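Local coordinates for protein alpha-galactosidase 1 (Saccharomyces cerevisiae, PDB 3LRK) that hydrolyses terminal, non-reducing alpha-D-galactose residues from alpha-D-galactosides such as galactose oligosaccharides, galactomannans and galactolipids, at residues Met345-Leu350 / Gln355-Leu360; Glu374-Asp379 / Tyr465-Ser470. The protein carries 1 engineered substitution. All coordinates share one frame; numbering follows the deposited sequence.

Interaction 1: residues Met345-Leu350 / Gln355-Leu360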
ATOM      1  N   MET A 345     -21.868   7.682 -16.643  1.00 25.51           N
ATOM      2  CA  MET A 345     -22.464   8.997 -16.787  1.00 26.00           C
ATOM      3  C   MET A 345     -21.583  10.024 -16.088  1.00 25.32           C
ATOM      4  O   MET A 345     -21.179   9.823 -14.935  1.00 25.76           O
ATOM      5  CB  MET A 345     -23.846   9.030 -16.164  1.00 26.43           C
ATOM      6  CG  MET A 345     -24.755  10.055 -16.782  1.00 29.97           C
ATOM      7  SD  MET A 345     -25.761  10.926 -15.580  1.00 39.22           S
ATOM      8  CE  MET A 345     -24.656  12.297 -15.329  1.00 33.92           C
ATOM      9  N   TRP A 346     -21.288  11.115 -16.789  1.00 24.33           N
ATOM     10  CA  TRP A 346     -20.548  12.230 -16.214  1.00 23.84           C
ATOM     11  C   TRP A 346     -21.385  13.495 -16.329  1.00 24.50           C
ATOM     12  O   TRP A 346     -22.230  13.619 -17.225  1.00 24.34           O
ATOM     13  CB  TRP A 346     -19.208  12.433 -16.926  1.00 22.64           C
ATOM     14  CG  TRP A 346     -18.198  11.307 -16.794  1.00 22.19           C
ATOM     15  CD1 TRP A 346     -18.326  10.030 -17.264  1.00 20.55           C
ATOM     16  CD2 TRP A 346     -16.886  11.385 -16.197  1.00 20.96           C
ATOM     17  NE1 TRP A 346     -17.191   9.304 -16.977  1.00 21.41           N
ATOM     18  CE2 TRP A 346     -16.285  10.117 -16.342  1.00 20.52           C
ATOM     19  CE3 TRP A 346     -16.161  12.408 -15.562  1.00 21.82           C
ATOM     20  CZ2 TRP A 346     -15.004   9.830 -15.848  1.00 21.10           C
ATOM     21  CZ3 TRP A 346     -14.876  12.124 -15.087  1.00 21.27           C
ATOM     22  CH2 TRP A 346     -14.318  10.846 -15.226  1.00 20.73           C
ATOM     23  N   SER A 347     -21.146  14.428 -15.415  1.00 25.04           N
ATOM     24  CA  SER A 347     -21.867  15.697 -15.372  1.00 25.40           C
ATOM     25  C   SER A 347     -20.970  16.733 -14.721  1.00 25.59           C
ATOM     26  O   SER A 347     -20.206  16.408 -13.805  1.00 25.90           O
ATOM     27  CB  SER A 347     -23.174  15.549 -14.592  1.00 25.26           C
ATOM     28  OG  SER A 347     -23.897  16.768 -14.560  1.00 26.44           O
ATOM     29  N   GLY A 348     -21.058  17.973 -15.191  1.00 25.72           N
ATOM     30  CA  GLY A 348     -20.239  19.056 -14.656  1.00 26.04           C
ATOM     31  C   GLY A 348     -20.797  20.439 -14.938  1.00 26.61           C
ATOM     32  O   GLY A 348     -21.433  20.658 -15.976  1.00 26.38           O
ATOM     33  N   PRO A 349     -20.552  21.388 -14.016  1.00 26.86           N
ATOM     34  CA  PRO A 349     -21.034  22.755 -14.181  1.00 26.89           C
ATOM     35  C   PRO A 349     -20.225  23.532 -15.208  1.00 27.25           C
ATOM     36  O   PRO A 349     -19.050  23.227 -15.440  1.00 26.95           O
ATOM     37  CB  PRO A 349     -20.838  23.366 -12.794  1.00 26.87           C
ATOM     38  CG  PRO A 349     -19.714  22.594 -12.190  1.00 26.69           C
ATOM     39  CD  PRO A 349     -19.816  21.205 -12.748  1.00 26.71           C
ATOM     40  N   LEU A 350     -20.871  24.526 -15.814  1.00 27.25           N
ATOM     41  CA  LEU A 350     -20.229  25.416 -16.766  1.00 27.45           C
ATOM     42  C   LEU A 350     -20.430  26.839 -16.297  1.00 27.63           C
ATOM     43  O   LEU A 350     -21.456  27.152 -15.689  1.00 27.25           O
ATOM     44  CB  LEU A 350     -20.813  25.233 -18.170  1.00 27.36           C
ATOM     45  CG  LEU A 350     -20.563  23.880 -18.833  1.00 27.92           C
ATOM     46  CD1 LEU A 350     -21.504  23.664 -20.014  1.00 27.98           C
ATOM     47  CD2 LEU A 350     -19.090  23.733 -19.259  1.00 27.94           C
ATOM     48  N   GLN A 355     -24.881  23.065 -18.020  1.00 28.75           N
ATOM     49  CA  GLN A 355     -24.326  21.806 -17.508  1.00 28.83           C
ATOM     50  C   GLN A 355     -23.857  20.956 -18.682  1.00 28.86           C
ATOM     51  O   GLN A 355     -24.545  20.895 -19.699  1.00 29.06           O
ATOM     52  CB  GLN A 355     -25.403  21.046 -16.710  1.00 28.73           C
ATOM     53  CG  GLN A 355     -24.875  19.923 -15.774  1.00 28.11           C
ATOM     54  CD  GLN A 355     -24.223  20.446 -14.485  1.00 26.08           C
ATOM     55  OE1 GLN A 355     -23.640  19.674 -13.714  1.00 26.72           O
ATOM     56  NE2 GLN A 355     -24.326  21.748 -14.246  1.00 23.64           N
ATOM     57  N   VAL A 356     -22.692  20.313 -18.556  1.00 29.16           N
ATOM     58  CA  VAL A 356     -22.245  19.329 -19.555  1.00 29.23           C
ATOM     59  C   VAL A 356     -22.578  17.952 -19.040  1.00 29.10           C
ATOM     60  O   VAL A 356     -22.284  17.629 -17.885  1.00 29.01           O
ATOM     61  CB  VAL A 356     -20.707  19.286 -19.805  1.00 29.73           C
ATOM     62  CG1 VAL A 356     -20.401  18.915 -21.270  1.00 28.60           C
ATOM     63  CG2 VAL A 356     -20.030  20.543 -19.424  1.00 30.83           C
ATOM     64  N   VAL A 357     -23.165  17.137 -19.908  1.00 28.83           N
ATOM     65  CA  VAL A 357     -23.541  15.773 -19.560  1.00 28.35           C
ATOM     66  C   VAL A 357     -22.923  14.818 -20.571  1.00 27.82           C
ATOM     67  O   VAL A 357     -22.941  15.083 -21.777  1.00 27.76           O
ATOM     68  CB  VAL A 357     -25.087  15.613 -19.494  1.00 28.42           C
ATOM     69  CG1 VAL A 357     -25.473  14.212 -19.039  1.00 28.75           C
ATOM     70  CG2 VAL A 357     -25.681  16.640 -18.549  1.00 28.39           C
ATOM     71  N   ALA A 358     -22.346  13.727 -20.077  1.00 26.86           N
ATOM     72  CA  ALA A 358     -21.805  12.685 -20.949  1.00 26.45           C
ATOM     73  C   ALA A 358     -22.449  11.352 -20.613  1.00 26.50           C
ATOM     74  O   ALA A 358     -22.441  10.922 -19.458  1.00 26.55           O
ATOM     75  CB  ALA A 358     -20.277  12.590 -20.822  1.00 26.35           C
ATOM     76  N   LEU A 359     -23.039  10.717 -21.616  1.00 26.25           N
ATOM     77  CA  LEU A 359     -23.457   9.328 -21.483  1.00 26.37           C
ATOM     78  C   LEU A 359     -22.485   8.460 -22.278  1.00 26.40           C
ATOM     79  O   LEU A 359     -22.433   8.512 -23.509  1.00 26.39           O
ATOM     80  CB  LEU A 359     -24.913   9.136 -21.919  1.00 26.21           C
ATOM     81  CG  LEU A 359     -25.940   9.737 -20.948  1.00 26.56           C
ATOM     82  CD1 LEU A 359     -27.340   9.789 -21.569  1.00 26.46           C
ATOM     83  CD2 LEU A 359     -25.965   8.953 -19.638  1.00 25.64           C
ATOM     84  N   LEU A 360     -21.687   7.685 -21.553  1.00 26.31           N
ATOM     85  CA  LEU A 360     -20.555   6.999 -22.147  1.00 26.11           C
ATOM     86  C   LEU A 360     -20.799   5.495 -22.195  1.00 26.25           C
ATOM     87  O   LEU A 360     -20.993   4.847 -21.162  1.00 26.26           O
ATOM     88  CB  LEU A 360     -19.265   7.346 -21.381  1.00 26.17           C
ATOM     89  CG  LEU A 360     -17.914   6.753 -21.797  1.00 26.53           C
ATOM     90  CD1 LEU A 360     -17.498   7.223 -23.199  1.00 27.18           C
ATOM     91  CD2 LEU A 360     -16.863   7.143 -20.764  1.00 27.59           C
TER

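Interaction 2: residues Glu374-Asp379 / Tyr465-Ser470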
ATOM      1  N   GLU A 374     -32.281  14.687 -11.679  1.00 35.09           N
ATOM      2  CA  GLU A 374     -31.775  14.361 -10.337  1.00 35.77           C
ATOM      3  C   GLU A 374     -30.344  13.827 -10.395  1.00 35.27           C
ATOM      4  O   GLU A 374     -29.513  14.217  -9.579  1.00 35.62           O
ATOM      5  CB  GLU A 374     -32.696  13.368  -9.611  1.00 36.16           C
ATOM      6  CG  GLU A 374     -34.120  13.885  -9.365  1.00 38.53           C
ATOM      7  CD  GLU A 374     -34.949  12.984  -8.450  1.00 42.36           C
ATOM      8  OE1 GLU A 374     -34.467  11.894  -8.066  1.00 44.28           O
ATOM      9  OE2 GLU A 374     -36.091  13.372  -8.110  1.00 43.23           O
ATOM     10  N   GLU A 375     -30.068  12.962 -11.374  1.00 34.84           N
ATOM     11  CA  GLU A 375     -28.725  12.408 -11.597  1.00 34.32           C
ATOM     12  C   GLU A 375     -27.767  13.430 -12.194  1.00 33.72           C
ATOM     13  O   GLU A 375     -26.616  13.529 -11.758  1.00 33.76           O
ATOM     14  CB  GLU A 375     -28.770  11.189 -12.514  1.00 34.29           C
ATOM     15  CG  GLU A 375     -29.428   9.957 -11.932  1.00 34.66           C
ATOM     16  CD  GLU A 375     -29.093   8.706 -12.724  1.00 35.35           C
ATOM     17  OE1 GLU A 375     -28.891   8.805 -13.955  1.00 32.79           O
ATOM     18  OE2 GLU A 375     -29.020   7.622 -12.105  1.00 36.84           O
ATOM     19  N   ILE A 376     -28.235  14.164 -13.204  1.00 32.95           N
ATOM     20  CA  ILE A 376     -27.447  15.223 -13.841  1.00 32.56           C
ATOM     21  C   ILE A 376     -27.013  16.277 -12.820  1.00 32.39           C
ATOM     22  O   ILE A 376     -25.830  16.623 -12.738  1.00 32.22           O
ATOM     23  CB  ILE A 376     -28.222  15.897 -15.001  1.00 32.64           C
ATOM     24  CG1 ILE A 376     -28.368  14.928 -16.178  1.00 32.58           C
ATOM     25  CG2 ILE A 376     -27.535  17.190 -15.428  1.00 32.71           C
ATOM     26  CD1 ILE A 376     -29.451  15.321 -17.184  1.00 33.07           C
ATOM     27  N   PHE A 377     -27.969  16.769 -12.037  1.00 31.82           N
ATOM     28  CA  PHE A 377     -27.686  17.771 -11.028  1.00 31.50           C
ATOM     29  C   PHE A 377     -27.524  17.092  -9.672  1.00 31.54           C
ATOM     30  O   PHE A 377     -28.303  17.296  -8.723  1.00 30.43           O
ATOM     31  CB  PHE A 377     -28.739  18.881 -11.058  1.00 31.52           C
ATOM     32  CG  PHE A 377     -28.758  19.636 -12.360  1.00 31.30           C
ATOM     33  CD1 PHE A 377     -29.714  19.355 -13.331  1.00 31.18           C
ATOM     34  CD2 PHE A 377     -27.798  20.613 -12.625  1.00 31.62           C
ATOM     35  CE1 PHE A 377     -29.723  20.047 -14.544  1.00 31.58           C
ATOM     36  CE2 PHE A 377     -27.797  21.310 -13.831  1.00 31.91           C
ATOM     37  CZ  PHE A 377     -28.760  21.028 -14.792  1.00 31.07           C
ATOM     38  N   PHE A 378     -26.451  16.299  -9.625  1.00 31.57           N
ATOM     39  CA  PHE A 378     -26.128  15.349  -8.565  1.00 31.59           C
ATOM     40  C   PHE A 378     -25.959  15.938  -7.160  1.00 31.47           C
ATOM     41  O   PHE A 378     -26.167  15.222  -6.178  1.00 31.88           O
ATOM     42  CB  PHE A 378     -24.869  14.541  -8.964  1.00 31.54           C
ATOM     43  CG  PHE A 378     -23.697  15.403  -9.382  1.00 32.06           C
ATOM     44  CD1 PHE A 378     -22.808  15.903  -8.435  1.00 32.38           C
ATOM     45  CD2 PHE A 378     -23.492  15.725 -10.724  1.00 32.62           C
ATOM     46  CE1 PHE A 378     -21.735  16.720  -8.813  1.00 33.12           C
ATOM     47  CE2 PHE A 378     -22.418  16.541 -11.114  1.00 32.73           C
ATOM     48  CZ  PHE A 378     -21.538  17.034 -10.161  1.00 32.57           C
ATOM     49  N   ASP A 379     -25.554  17.205  -7.051  1.00 31.34           N
ATOM     50  CA  ASP A 379     -25.436  17.856  -5.738  1.00 31.43           C
ATOM     51  C   ASP A 379     -26.582  18.834  -5.431  1.00 31.97           C
ATOM     52  O   ASP A 379     -26.478  19.646  -4.507  1.00 31.66           O
ATOM     53  CB  ASP A 379     -24.081  18.558  -5.570  1.00 31.40           C
ATOM     54  CG  ASP A 379     -22.904  17.576  -5.490  1.00 30.79           C
ATOM     55  OD1 ASP A 379     -23.119  16.364  -5.260  1.00 29.16           O
ATOM     56  OD2 ASP A 379     -21.754  18.036  -5.660  1.00 30.62           O
ATOM     57  N   TYR A 465     -23.698  16.142 -24.248  1.00 28.92           N
ATOM     58  CA  TYR A 465     -24.685  17.234 -24.244  1.00 30.14           C
ATOM     59  C   TYR A 465     -24.307  18.467 -23.442  1.00 30.28           C
ATOM     60  O   TYR A 465     -23.623  18.380 -22.416  1.00 30.28           O
ATOM     61  CB  TYR A 465     -26.027  16.762 -23.679  1.00 30.84           C
ATOM     62  CG  TYR A 465     -26.637  15.555 -24.334  1.00 31.92           C
ATOM     63  CD1 TYR A 465     -26.954  14.432 -23.575  1.00 34.80           C
ATOM     64  CD2 TYR A 465     -26.910  15.530 -25.702  1.00 33.46           C
ATOM     65  CE1 TYR A 465     -27.532  13.311 -24.151  1.00 35.43           C
ATOM     66  CE2 TYR A 465     -27.482  14.403 -26.294  1.00 34.76           C
ATOM     67  CZ  TYR A 465     -27.793  13.304 -25.506  1.00 35.01           C
ATOM     68  OH  TYR A 465     -28.358  12.184 -26.061  1.00 35.40           O
ATOM     69  N   ARG A 466     -24.810  19.613 -23.897  1.00 30.59           N
ATOM     70  CA  ARG A 466     -24.839  20.820 -23.092  1.00 30.74           C
ATOM     71  C   ARG A 466     -26.299  21.133 -22.750  1.00 31.39           C
ATOM     72  O   ARG A 466     -27.140  21.237 -23.644  1.00 31.07           O
ATOM     73  CB  ARG A 466     -24.176  21.993 -23.823  1.00 30.55           C
ATOM     74  CG  ARG A 466     -23.968  23.218 -22.947  1.00 29.58           C
ATOM     75  CD  ARG A 466     -23.054  24.255 -23.581  1.00 29.45           C
ATOM     76  NE  ARG A 466     -22.858  25.375 -22.664  1.00 28.05           N
ATOM     77  CZ  ARG A 466     -21.704  26.003 -22.455  1.00 28.89           C
ATOM     78  NH1 ARG A 466     -20.608  25.630 -23.101  1.00 28.63           N
ATOM     79  NH2 ARG A 466     -21.642  26.999 -21.577  1.00 29.90           N
ATOM     80  N   LEU A 467     -26.595  21.245 -21.455  1.00 31.99           N
ATOM     81  CA  LEU A 467     -27.934  21.617 -20.987  1.00 32.96           C
ATOM     82  C   LEU A 467     -28.003  23.101 -20.665  1.00 33.68           C
ATOM     83  O   LEU A 467     -27.113  23.644 -20.013  1.00 33.26           O
ATOM     84  CB  LEU A 467     -28.362  20.798 -19.755  1.00 32.65           C
ATOM     85  CG  LEU A 467     -28.560  19.272 -19.818  1.00 33.58           C
ATOM     86  CD1 LEU A 467     -29.627  18.829 -18.825  1.00 33.09           C
ATOM     87  CD2 LEU A 467     -28.911  18.753 -21.196  1.00 34.08           C
ATOM     88  N   ARG A 468     -29.070  23.754 -21.127  1.00 34.89           N
ATOM     89  CA  ARG A 468     -29.257  25.193 -20.928  1.00 36.02           C
ATOM     90  C   ARG A 468     -30.649  25.439 -20.352  1.00 36.93           C
ATOM     91  O   ARG A 468     -31.591  24.725 -20.703  1.00 36.73           O
ATOM     92  CB  ARG A 468     -29.097  25.962 -22.248  1.00 36.10           C
ATOM     93  CG  ARG A 468     -27.841  25.624 -23.048  1.00 36.51           C
ATOM     94  CD  ARG A 468     -27.538  26.693 -24.081  1.00 37.38           C
ATOM     95  NE  ARG A 468     -27.119  27.944 -23.448  1.00 38.32           N
ATOM     96  CZ  ARG A 468     -27.012  29.113 -24.071  1.00 39.18           C
ATOM     97  NH1 ARG A 468     -27.287  29.214 -25.369  1.00 39.47           N
ATOM     98  NH2 ARG A 468     -26.624  30.185 -23.391  1.00 39.17           N
ATOM     99  N   PRO A 469     -30.787  26.434 -19.454  1.00 38.15           N
ATOM    100  CA  PRO A 469     -32.125  26.703 -18.925  1.00 39.28           C
ATOM    101  C   PRO A 469     -33.036  27.202 -20.041  1.00 40.15           C
ATOM    102  O   PRO A 469     -32.651  28.102 -20.787  1.00 40.46           O
ATOM    103  CB  PRO A 469     -31.881  27.812 -17.890  1.00 39.42           C
ATOM    104  CG  PRO A 469     -30.405  27.762 -17.596  1.00 38.91           C
ATOM    105  CD  PRO A 469     -29.777  27.345 -18.883  1.00 38.08           C
ATOM    106  N   SER A 470     -34.214  26.592 -20.165  1.00 41.26           N
ATOM    107  CA  SER A 470     -35.200  26.963 -21.185  1.00 42.31           C
ATOM    108  C   SER A 470     -35.597  28.437 -21.097  1.00 42.67           C
ATOM    109  O   SER A 470     -35.792  29.097 -22.122  1.00 43.63           O
ATOM    110  CB  SER A 470     -36.451  26.090 -21.060  1.00 42.34           C
ATOM    111  OG  SER A 470     -36.129  24.717 -21.156  1.00 43.69           O
TER

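Interaction 1: residues Met345-Leu350 / Gln355-Leu360
Trp346 and Ala358 pair through both backbone amides across this antiparallel beta hairpin. Trp346 N gives 2.9 Å to Ala358 O, and Ala358 N returns 2.9 Å to Trp346 O. Gly348 and Val356 form the next hydrogen-bonded pair. Of its two bonds, Val356 N to Gly348 O, 2.9 Å, is the straighter.

Side chains add to this ladder on both faces. Met345 CG lies tight against Leu359 CD2, at 3.3 Å. Leu350 runs across Val356 at about a right angle, with CD2 only 3.3 Å from Val356 CG2. The Gln355 chain bends at chi2 (76°) and folds back on the partner strand. Its CD then sits 3.2 Å from Gly348 O, and its NE2 lies 3.4 Å from Pro349 CA. The hydroxyl of Ser347 has its main partner outside the hairpin, in a hydrogen bond to Ile376 O. Gln355 OE1, 3.0 Å from Ser347 OG, competes for the same proton, so a bond between these two side chains is doubtful.

Two side chains turn to helix 273-285 of the catalytic barrel. Trp346 and Ala358 both pack on Met282 and Met285, so this face joins the C-terminal beta sandwich to the barrel. The indole NE1 is held by Gln344 OE1. The face bearing Ser347 and Gln355 meets Phe377 and Phe378, just past helix 373-376. In the sheet, strand 342-349 bonds onward to strand 325-331, and strand 355-361 bonds onward to strand 461-469.

Interaction 2: residues Glu374-Asp379 / Tyr465-Ser470
Ile376 and Leu467 reach toward each other tip to tip across a buried apolar layer. The Ile376 CB already points at the strand. Its CG2 branch stays close to home. It sits 3.6 Å above the plane of the neighbouring Phe377 ring, offset toward the rim. The other branch starts at CG1, which is anti to the carbonyl carbon (chi1 -70°). The chain then extends, with chi2 at 163°, and CD1 ends 3.9 Å from Leu467 CD1. On Leu467 it is likewise CD1, one of the two branch ends, that does the touching.

The same Leu467 methyl is shared. Phe377 CE1 approaches Leu467 CD1 at 4.5 Å, obliquely to the ring. Phe377 follows the last helical residue and is the centre of an inverse gamma turn. A weak bond of 3.2 Å from Phe378 N to Ile376 O closes that turn.

The arrangement is a short helix, 373-376, lying against one face of the antiparallel sheet in the C-terminal beta sandwich. Strand 461-469, the last of the chain, runs between strands 355-361 and 391-395. Leu467 points to the helix side of this sheet. Its CG is anti to the carbonyl carbon (chi1 -64°), as CG1 is in Ile376.

Ile376 and Leu467 both also pack on Val357 of strand 355-361, and the Phe377 ring meets that of Trp391, their planes at about 35°. Past the turn, Asp379 OD2 forms a salt bridge with Arg220 NH1 of a neighbouring subunit.

How the interactions relate
From the N terminus, the barrel comes first and strand 325-331 leads into the C-terminal sheet. Interaction 1 closes next, over a turn of only four residues. The chain then passes through helix 373-376. Interaction 2 closes an excursion of 85 residues, in which further strands of the sheet are laid down, and ends at the last modelled residue. The two contacts are in series and neither nest nor cross. They are joined through the sheet by a backbone hydrogen bond between Gln355 and Leu467. Ser347 OG to Ile376 O joins the hairpin to the helix end. Interaction 1 thus ties two adjacent strands, and interaction 2 ties the sheet to its covering helix.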